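Local structure of uncharacterized protein (Enterococcus faecalis, 3D3Y) at residues 4-16 / 217-229. The protein is of unknown function but is an M16 peptidase-like protein that probably binds a metal ion. Residues are numbered along the deposited sequence; the frame is centred on the assembly and turned at random.
Sequences MSVQLVKGVNLHV and LFKQLPFTPREEG. With EDO (1,2-ethanediol), chain I.
The carboxylate of E228 meets G11, N13 and Q7 beside the turn of the 4-16 hairpin and is held through both oxygens. E228 OE2 takes a short but bent bond from N13 ND2 (2.6 Å, 134°) on its syn lone pair, while G11 N meets E228 OE1 at 2.9 Å from above the carboxylate plane. Q7 NE2 adds a weak, bent bond to E228 OE1. The bend at chi2 (78°) brings the E228 carboxylate round to G11 and N13. Alongside, R226 N donates a nearly straight bond to K10 O (2.8 Å), and the lysine chain lies against the R226 carbonyl.

V12 splits its two methyls between partners: CG1 sits over one face of the F223 ring, 4.2 Å from the centroid in a CH-pi contact, and CG2 packs on a face of the R226 guanidinium. Strands 4-7 and 12-18 form a beta hairpin at the border of a mixed six-stranded sheet; a type II turn from V9 to V12 links them, and next to it L8 and V9 both face V12 in a classic bulge. Farther along, L14 CD1 reaches F218 CD1 (3.9 Å), and L8 sets CD1 against F218 CB and CD2 against K219 CD.

R226 is positioned by its own chain, NE and NH2 both gripping T224 O in the guanidinium plane. D199 O and L196 O accept further bonds from this arginine, and F118 meets F223 edge-to-face.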
HETATM    1  N   MSE A   4       4.059 -14.264 -19.400  1.00 46.44           N
HETATM    2  CA  MSE A   4       5.152 -14.304 -20.341  1.00 46.27           C
HETATM    3  C   MSE A   4       5.830 -12.959 -20.304  1.00 44.51           C
HETATM    4  O   MSE A   4       5.195 -11.897 -20.531  1.00 44.02           O
HETATM    5  CB  MSE A   4       4.605 -14.606 -21.709  1.00 46.37           C
HETATM    6  CG  MSE A   4       4.021 -16.001 -21.758  1.00 47.30           C
HETATM    7 SE   MSE A   4       2.823 -16.123 -23.230  0.70 50.65          SE
HETATM    8  CE  MSE A   4       1.711 -14.561 -22.869  1.00 46.41           C
ATOM      9  N   SER A   5       7.116 -12.979 -19.970  1.00 42.33           N
ATOM     10  CA  SER A   5       7.808 -11.729 -19.786  1.00 40.42           C
ATOM     11  C   SER A   5       8.887 -11.491 -20.845  1.00 39.56           C
ATOM     12  O   SER A   5       9.521 -12.438 -21.347  1.00 37.43           O
ATOM     13  CB  SER A   5       8.316 -11.591 -18.352  1.00 40.40           C
ATOM     14  OG  SER A   5       9.586 -12.159 -18.216  1.00 44.15           O
ATOM     15  N   VAL A   6       9.012 -10.222 -21.218  1.00 38.03           N
ATOM     16  CA  VAL A   6       9.958  -9.753 -22.216  1.00 37.64           C
ATOM     17  C   VAL A   6      10.607  -8.488 -21.730  1.00 37.12           C
ATOM     18  O   VAL A   6       9.929  -7.579 -21.179  1.00 35.69           O
ATOM     19  CB  VAL A   6       9.306  -9.361 -23.555  1.00 38.33           C
ATOM     20  CG1 VAL A   6      10.386  -9.370 -24.641  1.00 38.66           C
ATOM     21  CG2 VAL A   6       8.192 -10.296 -23.918  1.00 39.94           C
ATOM     22  N   GLN A   7      11.916  -8.439 -21.923  1.00 35.59           N
ATOM     23  CA  GLN A   7      12.666  -7.224 -21.763  1.00 36.91           C
ATOM     24  C   GLN A   7      12.440  -6.262 -22.942  1.00 37.16           C
ATOM     25  O   GLN A   7      12.820  -6.572 -24.078  1.00 37.18           O
ATOM     26  CB  GLN A   7      14.131  -7.559 -21.668  1.00 36.99           C
ATOM     27  CG  GLN A   7      14.979  -6.457 -21.126  1.00 40.07           C
ATOM     28  CD  GLN A   7      16.358  -6.961 -20.758  1.00 43.57           C
ATOM     29  OE1 GLN A   7      16.911  -7.835 -21.434  1.00 46.19           O
ATOM     30  NE2 GLN A   7      16.908  -6.441 -19.670  1.00 45.87           N
ATOM     31  N   LEU A   8      11.847  -5.108 -22.657  1.00 36.14           N
ATOM     32  CA  LEU A   8      11.696  -4.030 -23.643  1.00 35.95           C
ATOM     33  C   LEU A   8      13.050  -3.366 -23.799  1.00 36.55           C
ATOM     34  O   LEU A   8      13.677  -3.500 -24.858  1.00 36.49           O
ATOM     35  CB  LEU A   8      10.611  -3.036 -23.211  1.00 36.00           C
ATOM     36  CG  LEU A   8       9.218  -3.658 -23.150  1.00 34.49           C
ATOM     37  CD1 LEU A   8       8.179  -2.626 -22.702  1.00 33.31           C
ATOM     38  CD2 LEU A   8       8.801  -4.336 -24.450  1.00 36.70           C
ATOM     39  N   VAL A   9      13.514  -2.696 -22.741  1.00 36.17           N
ATOM     40  CA  VAL A   9      14.947  -2.380 -22.547  1.00 36.07           C
ATOM     41  C   VAL A   9      15.373  -2.811 -21.138  1.00 35.78           C
ATOM     42  O   VAL A   9      14.520  -3.094 -20.286  1.00 35.41           O
ATOM     43  CB  VAL A   9      15.259  -0.858 -22.730  1.00 36.43           C
ATOM     44  CG1 VAL A   9      14.967  -0.405 -24.166  1.00 38.12           C
ATOM     45  CG2 VAL A   9      14.474   0.003 -21.735  1.00 35.00           C
ATOM     46  N   LYS A  10      16.675  -2.838 -20.870  1.00 35.88           N
ATOM     47  CA  LYS A  10      17.175  -3.065 -19.486  1.00 36.20           C
ATOM     48  C   LYS A  10      16.392  -2.254 -18.447  1.00 34.76           C
ATOM     49  O   LYS A  10      16.260  -1.040 -18.598  1.00 34.96           O
ATOM     50  CB  LYS A  10      18.659  -2.695 -19.380  1.00 35.90           C
ATOM     51  CG  LYS A  10      19.377  -3.279 -18.168  1.00 37.98           C
ATOM     52  CD  LYS A  10      20.912  -2.969 -18.176  1.00 38.98           C
ATOM     53  CE  LYS A  10      21.192  -1.468 -17.889  1.00 41.69           C
ATOM     54  NZ  LYS A  10      22.604  -1.198 -17.435  1.00 40.62           N
ATOM     55  N   GLY A  11      15.886  -2.928 -17.405  1.00 33.48           N
ATOM     56  CA  GLY A  11      15.128  -2.279 -16.356  1.00 33.14           C
ATOM     57  C   GLY A  11      13.647  -2.078 -16.637  1.00 33.05           C
ATOM     58  O   GLY A  11      12.885  -1.652 -15.758  1.00 33.13           O
ATOM     59  N   VAL A  12      13.240  -2.364 -17.872  1.00 32.97           N
ATOM     60  CA  VAL A  12      11.851  -2.202 -18.314  1.00 32.48           C
ATOM     61  C   VAL A  12      11.331  -3.502 -18.925  1.00 31.31           C
ATOM     62  O   VAL A  12      11.732  -3.913 -20.027  1.00 31.41           O
ATOM     63  CB  VAL A  12      11.678  -1.016 -19.317  1.00 32.95           C
ATOM     64  CG1 VAL A  12      10.183  -0.851 -19.700  1.00 32.57           C
ATOM     65  CG2 VAL A  12      12.207   0.298 -18.709  1.00 32.71           C
ATOM     66  N   ASN A  13      10.425  -4.135 -18.196  1.00 30.18           N
ATOM     67  CA  ASN A  13       9.940  -5.456 -18.569  1.00 30.20           C
ATOM     68  C   ASN A  13       8.453  -5.508 -18.751  1.00 29.12           C
ATOM     69  O   ASN A  13       7.707  -4.801 -18.064  1.00 30.69           O
ATOM     70  CB  ASN A  13      10.400  -6.468 -17.527  1.00 29.20           C
ATOM     71  CG  ASN A  13      11.895  -6.622 -17.533  1.00 31.97           C
ATOM     72  OD1 ASN A  13      12.440  -7.251 -18.430  1.00 28.60           O
ATOM     73  ND2 ASN A  13      12.578  -5.987 -16.574  1.00 33.05           N
ATOM     74  N   LEU A  14       8.023  -6.309 -19.711  1.00 28.38           N
ATOM     75  CA  LEU A  14       6.613  -6.477 -20.017  1.00 28.45           C
ATOM     76  C   LEU A  14       6.192  -7.866 -19.571  1.00 28.87           C
ATOM     77  O   LEU A  14       6.921  -8.858 -19.782  1.00 28.70           O
ATOM     78  CB  LEU A  14       6.356  -6.289 -21.524  1.00 27.74           C
ATOM     79  CG  LEU A  14       4.977  -6.647 -22.131  1.00 28.02           C
ATOM     80  CD1 LEU A  14       3.819  -5.806 -21.548  1.00 28.41           C
ATOM     81  CD2 LEU A  14       5.016  -6.492 -23.633  1.00 28.95           C
ATOM     82  N   HIS A  15       5.016  -7.946 -18.964  1.00 29.29           N
ATOM     83  CA  HIS A  15       4.488  -9.221 -18.474  1.00 29.80           C
ATOM     84  C   HIS A  15       3.063  -9.353 -18.953  1.00 30.88           C
ATOM     85  O   HIS A  15       2.201  -8.526 -18.610  1.00 29.92           O
ATOM     86  CB  HIS A  15       4.528  -9.291 -16.934  1.00 30.32           C
ATOM     87  CG  HIS A  15       5.818  -8.811 -16.348  1.00 30.72           C
ATOM     88  ND1 HIS A  15       6.910  -9.630 -16.185  1.00 31.00           N
ATOM     89  CD2 HIS A  15       6.198  -7.590 -15.908  1.00 31.41           C
ATOM     90  CE1 HIS A  15       7.911  -8.938 -15.664  1.00 29.61           C
ATOM     91  NE2 HIS A  15       7.504  -7.697 -15.483  1.00 31.16           N
ATOM     92  N   VAL A  16       2.816 -10.378 -19.750  1.00 30.43           N
ATOM     93  CA  VAL A  16       1.506 -10.621 -20.332  1.00 32.37           C
ATOM     94  C   VAL A  16       0.894 -11.841 -19.634  1.00 33.03           C
ATOM     95  O   VAL A  16       1.513 -12.910 -19.595  1.00 32.19           O
ATOM     96  CB  VAL A  16       1.627 -10.873 -21.856  1.00 32.64           C
ATOM     97  CG1 VAL A  16       0.260 -11.236 -22.469  1.00 34.18           C
ATOM     98  CG2 VAL A  16       2.271  -9.656 -22.569  1.00 31.38           C
ATOM     99  N   LEU A 217       3.598  -3.414 -29.913  1.00 35.66           N
ATOM    100  CA  LEU A 217       2.962  -2.191 -29.396  1.00 35.82           C
ATOM    101  C   LEU A 217       3.829  -1.535 -28.323  1.00 35.86           C
ATOM    102  O   LEU A 217       4.157  -0.347 -28.422  1.00 35.36           O
ATOM    103  CB  LEU A 217       1.536  -2.451 -28.864  1.00 35.36           C
ATOM    104  CG  LEU A 217       0.576  -3.086 -29.877  1.00 35.86           C
ATOM    105  CD1 LEU A 217      -0.801  -3.279 -29.255  1.00 32.65           C
ATOM    106  CD2 LEU A 217       0.505  -2.267 -31.162  1.00 34.27           C
ATOM    107  N   PHE A 218       4.219  -2.319 -27.319  1.00 35.82           N
ATOM    108  CA  PHE A 218       4.942  -1.754 -26.190  1.00 36.36           C
ATOM    109  C   PHE A 218       6.360  -1.315 -26.524  1.00 36.97           C
ATOM    110  O   PHE A 218       6.910  -0.413 -25.885  1.00 36.99           O
ATOM    111  CB  PHE A 218       4.860  -2.665 -24.955  1.00 35.98           C
ATOM    112  CG  PHE A 218       3.623  -2.441 -24.164  1.00 36.06           C
ATOM    113  CD1 PHE A 218       2.561  -3.328 -24.249  1.00 37.27           C
ATOM    114  CD2 PHE A 218       3.490  -1.301 -23.376  1.00 35.87           C
ATOM    115  CE1 PHE A 218       1.375  -3.081 -23.518  1.00 36.88           C
ATOM    116  CE2 PHE A 218       2.324  -1.047 -22.658  1.00 38.24           C
ATOM    117  CZ  PHE A 218       1.273  -1.935 -22.721  1.00 37.34           C
ATOM    118  N   LYS A 219       6.930  -1.915 -27.557  1.00 37.42           N
ATOM    119  CA  LYS A 219       8.245  -1.501 -28.009  1.00 38.74           C
ATOM    120  C   LYS A 219       8.235  -0.051 -28.502  1.00 39.11           C
ATOM    121  O   LYS A 219       9.292   0.560 -28.574  1.00 39.32           O
ATOM    122  CB  LYS A 219       8.801  -2.462 -29.075  1.00 39.45           C
ATOM    123  CG  LYS A 219       9.193  -3.864 -28.530  1.00 40.97           C
ATOM    124  CD  LYS A 219      10.633  -3.953 -28.021  1.00 44.75           C
ATOM    125  CE  LYS A 219      11.628  -3.740 -29.145  1.00 48.21           C
ATOM    126  NZ  LYS A 219      12.953  -4.438 -28.927  1.00 50.72           N
ATOM    127  N   GLN A 220       7.052   0.493 -28.815  1.00 39.33           N
ATOM    128  CA  GLN A 220       6.865   1.888 -29.258  0.50 39.38           C
ATOM    129  C   GLN A 220       7.083   2.891 -28.133  1.00 39.33           C
ATOM    130  O   GLN A 220       7.160   4.092 -28.370  1.00 39.80           O
ATOM    131  CB  GLN A 220       5.441   2.118 -29.801  0.50 39.27           C
ATOM    132  CG  GLN A 220       5.078   1.371 -31.099  0.50 39.77           C
ATOM    133  CD  GLN A 220       3.568   1.282 -31.365  0.50 39.69           C
ATOM    134  OE1 GLN A 220       2.730   1.596 -30.502  0.50 39.97           O
ATOM    135  NE2 GLN A 220       3.219   0.825 -32.566  0.50 39.46           N
ATOM    136  N   LEU A 221       7.106   2.419 -26.892  1.00 38.89           N
ATOM    137  CA  LEU A 221       7.302   3.347 -25.757  1.00 38.27           C
ATOM    138  C   LEU A 221       8.799   3.628 -25.585  1.00 37.82           C
ATOM    139  O   LEU A 221       9.575   2.718 -25.272  1.00 37.65           O
ATOM    140  CB  LEU A 221       6.654   2.787 -24.480  1.00 38.05           C
ATOM    141  CG  LEU A 221       5.155   3.086 -24.288  1.00 38.88           C
ATOM    142  CD1 LEU A 221       4.311   2.803 -25.522  1.00 36.65           C
ATOM    143  CD2 LEU A 221       4.591   2.354 -23.041  1.00 38.39           C
ATOM    144  N   PRO A 222       9.231   4.888 -25.832  1.00 37.16           N
ATOM    145  CA  PRO A 222      10.686   5.053 -25.958  1.00 37.08           C
ATOM    146  C   PRO A 222      11.459   5.139 -24.627  1.00 36.19           C
ATOM    147  O   PRO A 222      12.150   6.133 -24.393  1.00 35.99           O
ATOM    148  CB  PRO A 222      10.817   6.364 -26.770  1.00 37.74           C
ATOM    149  CG  PRO A 222       9.586   7.169 -26.370  1.00 36.68           C
ATOM    150  CD  PRO A 222       8.495   6.157 -26.044  1.00 36.92           C
ATOM    151  N   PHE A 223      11.375   4.089 -23.802  1.00 35.10           N
ATOM    152  CA  PHE A 223      12.140   4.005 -22.541  1.00 34.15           C
ATOM    153  C   PHE A 223      13.594   3.835 -22.845  1.00 34.80           C
ATOM    154  O   PHE A 223      13.968   3.043 -23.711  1.00 34.22           O
ATOM    155  CB  PHE A 223      11.708   2.807 -21.684  1.00 33.30           C
ATOM    156  CG  PHE A 223      10.342   2.970 -21.046  1.00 32.81           C
ATOM    157  CD1 PHE A 223      10.161   3.824 -19.973  1.00 30.90           C
ATOM    158  CD2 PHE A 223       9.261   2.273 -21.538  1.00 31.63           C
ATOM    159  CE1 PHE A 223       8.894   3.979 -19.391  1.00 34.28           C
ATOM    160  CE2 PHE A 223       8.012   2.417 -20.996  1.00 33.40           C
ATOM    161  CZ  PHE A 223       7.815   3.260 -19.904  1.00 32.93           C
ATOM    162  N   THR A 224      14.429   4.566 -22.139  1.00 35.44           N
ATOM    163  CA  THR A 224      15.874   4.301 -22.238  1.00 36.74           C
ATOM    164  C   THR A 224      16.243   3.216 -21.215  1.00 35.90           C
ATOM    165  O   THR A 224      15.498   3.012 -20.244  1.00 36.14           O
ATOM    166  CB  THR A 224      16.657   5.574 -21.948  1.00 37.26           C
ATOM    167  OG1 THR A 224      16.177   6.136 -20.715  1.00 40.69           O
ATOM    168  CG2 THR A 224      16.433   6.590 -23.081  1.00 38.92           C
ATOM    169  N   PRO A 225      17.393   2.521 -21.416  1.00 35.41           N
ATOM    170  CA  PRO A 225      17.831   1.473 -20.495  1.00 34.82           C
ATOM    171  C   PRO A 225      18.100   2.053 -19.128  1.00 34.42           C
ATOM    172  O   PRO A 225      18.470   3.216 -19.002  1.00 34.28           O
ATOM    173  CB  PRO A 225      19.171   0.957 -21.118  1.00 34.03           C
ATOM    174  CG  PRO A 225      19.138   1.418 -22.496  1.00 35.90           C
ATOM    175  CD  PRO A 225      18.333   2.689 -22.533  1.00 35.07           C
ATOM    176  N   ARG A 226      17.851   1.269 -18.095  1.00 34.60           N
ATOM    177  CA  ARG A 226      18.278   1.660 -16.750  1.00 35.02           C
ATOM    178  C   ARG A 226      18.593   0.404 -15.965  1.00 35.30           C
ATOM    179  O   ARG A 226      18.483  -0.698 -16.498  1.00 35.82           O
ATOM    180  CB  ARG A 226      17.250   2.587 -16.045  1.00 34.21           C
ATOM    181  CG  ARG A 226      16.003   1.902 -15.480  1.00 33.69           C
ATOM    182  CD  ARG A 226      14.930   1.499 -16.527  1.00 33.85           C
ATOM    183  NE  ARG A 226      14.683   2.500 -17.569  1.00 32.50           N
ATOM    184  CZ  ARG A 226      13.934   3.597 -17.443  1.00 29.98           C
ATOM    185  NH1 ARG A 226      13.304   3.899 -16.310  1.00 31.28           N
ATOM    186  NH2 ARG A 226      13.816   4.416 -18.483  1.00 31.02           N
ATOM    187  N   GLU A 227      19.020   0.572 -14.722  1.00 36.59           N
ATOM    188  CA  GLU A 227      19.376  -0.551 -13.855  1.00 37.88           C
ATOM    189  C   GLU A 227      18.223  -1.539 -13.740  1.00 37.17           C
ATOM    190  O   GLU A 227      17.059  -1.144 -13.621  1.00 35.50           O
ATOM    191  CB  GLU A 227      19.761  -0.037 -12.464  1.00 38.34           C
ATOM    192  CG  GLU A 227      21.003   0.839 -12.453  1.00 43.77           C
ATOM    193  CD  GLU A 227      22.293   0.048 -12.633  1.00 51.74           C
ATOM    194  OE1 GLU A 227      22.246  -1.068 -13.214  1.00 55.21           O
ATOM    195  OE2 GLU A 227      23.366   0.544 -12.200  1.00 54.79           O
ATOM    196  N   GLU A 228      18.557  -2.821 -13.771  1.00 36.53           N
ATOM    197  CA  GLU A 228      17.551  -3.879 -13.652  1.00 37.06           C
ATOM    198  C   GLU A 228      17.160  -4.181 -12.187  1.00 36.42           C
ATOM    199  O   GLU A 228      15.990  -4.462 -11.892  1.00 35.56           O
ATOM    200  CB  GLU A 228      18.054  -5.140 -14.361  1.00 38.07           C
ATOM    201  CG  GLU A 228      17.028  -6.249 -14.476  1.00 42.63           C
ATOM    202  CD  GLU A 228      16.002  -6.037 -15.585  1.00 47.03           C
ATOM    203  OE1 GLU A 228      16.365  -5.680 -16.727  1.00 49.92           O
ATOM    204  OE2 GLU A 228      14.821  -6.276 -15.314  1.00 48.37           O
ATOM    205  N   GLY A 229      18.130  -4.102 -11.280  1.00 35.18           N
ATOM    206  CA  GLY A 229      17.898  -4.347  -9.854  1.00 35.07           C
ATOM    207  C   GLY A 229      16.953  -3.353  -9.181  1.00 34.91           C
ATOM    208  O   GLY A 229      17.130  -2.143  -9.274  1.00 34.67           O
TER
HETATM  209  C1  EDO I 430      13.654   7.169 -20.120  1.00 46.43           C
HETATM  210  O1  EDO I 430      12.446   6.594 -20.588  1.00 45.18           O
HETATM  211  C2  EDO I 430      13.682   8.639 -20.493  1.00 48.13           C
HETATM  212  O2  EDO I 430      14.986   9.104 -20.158  1.00 49.87           O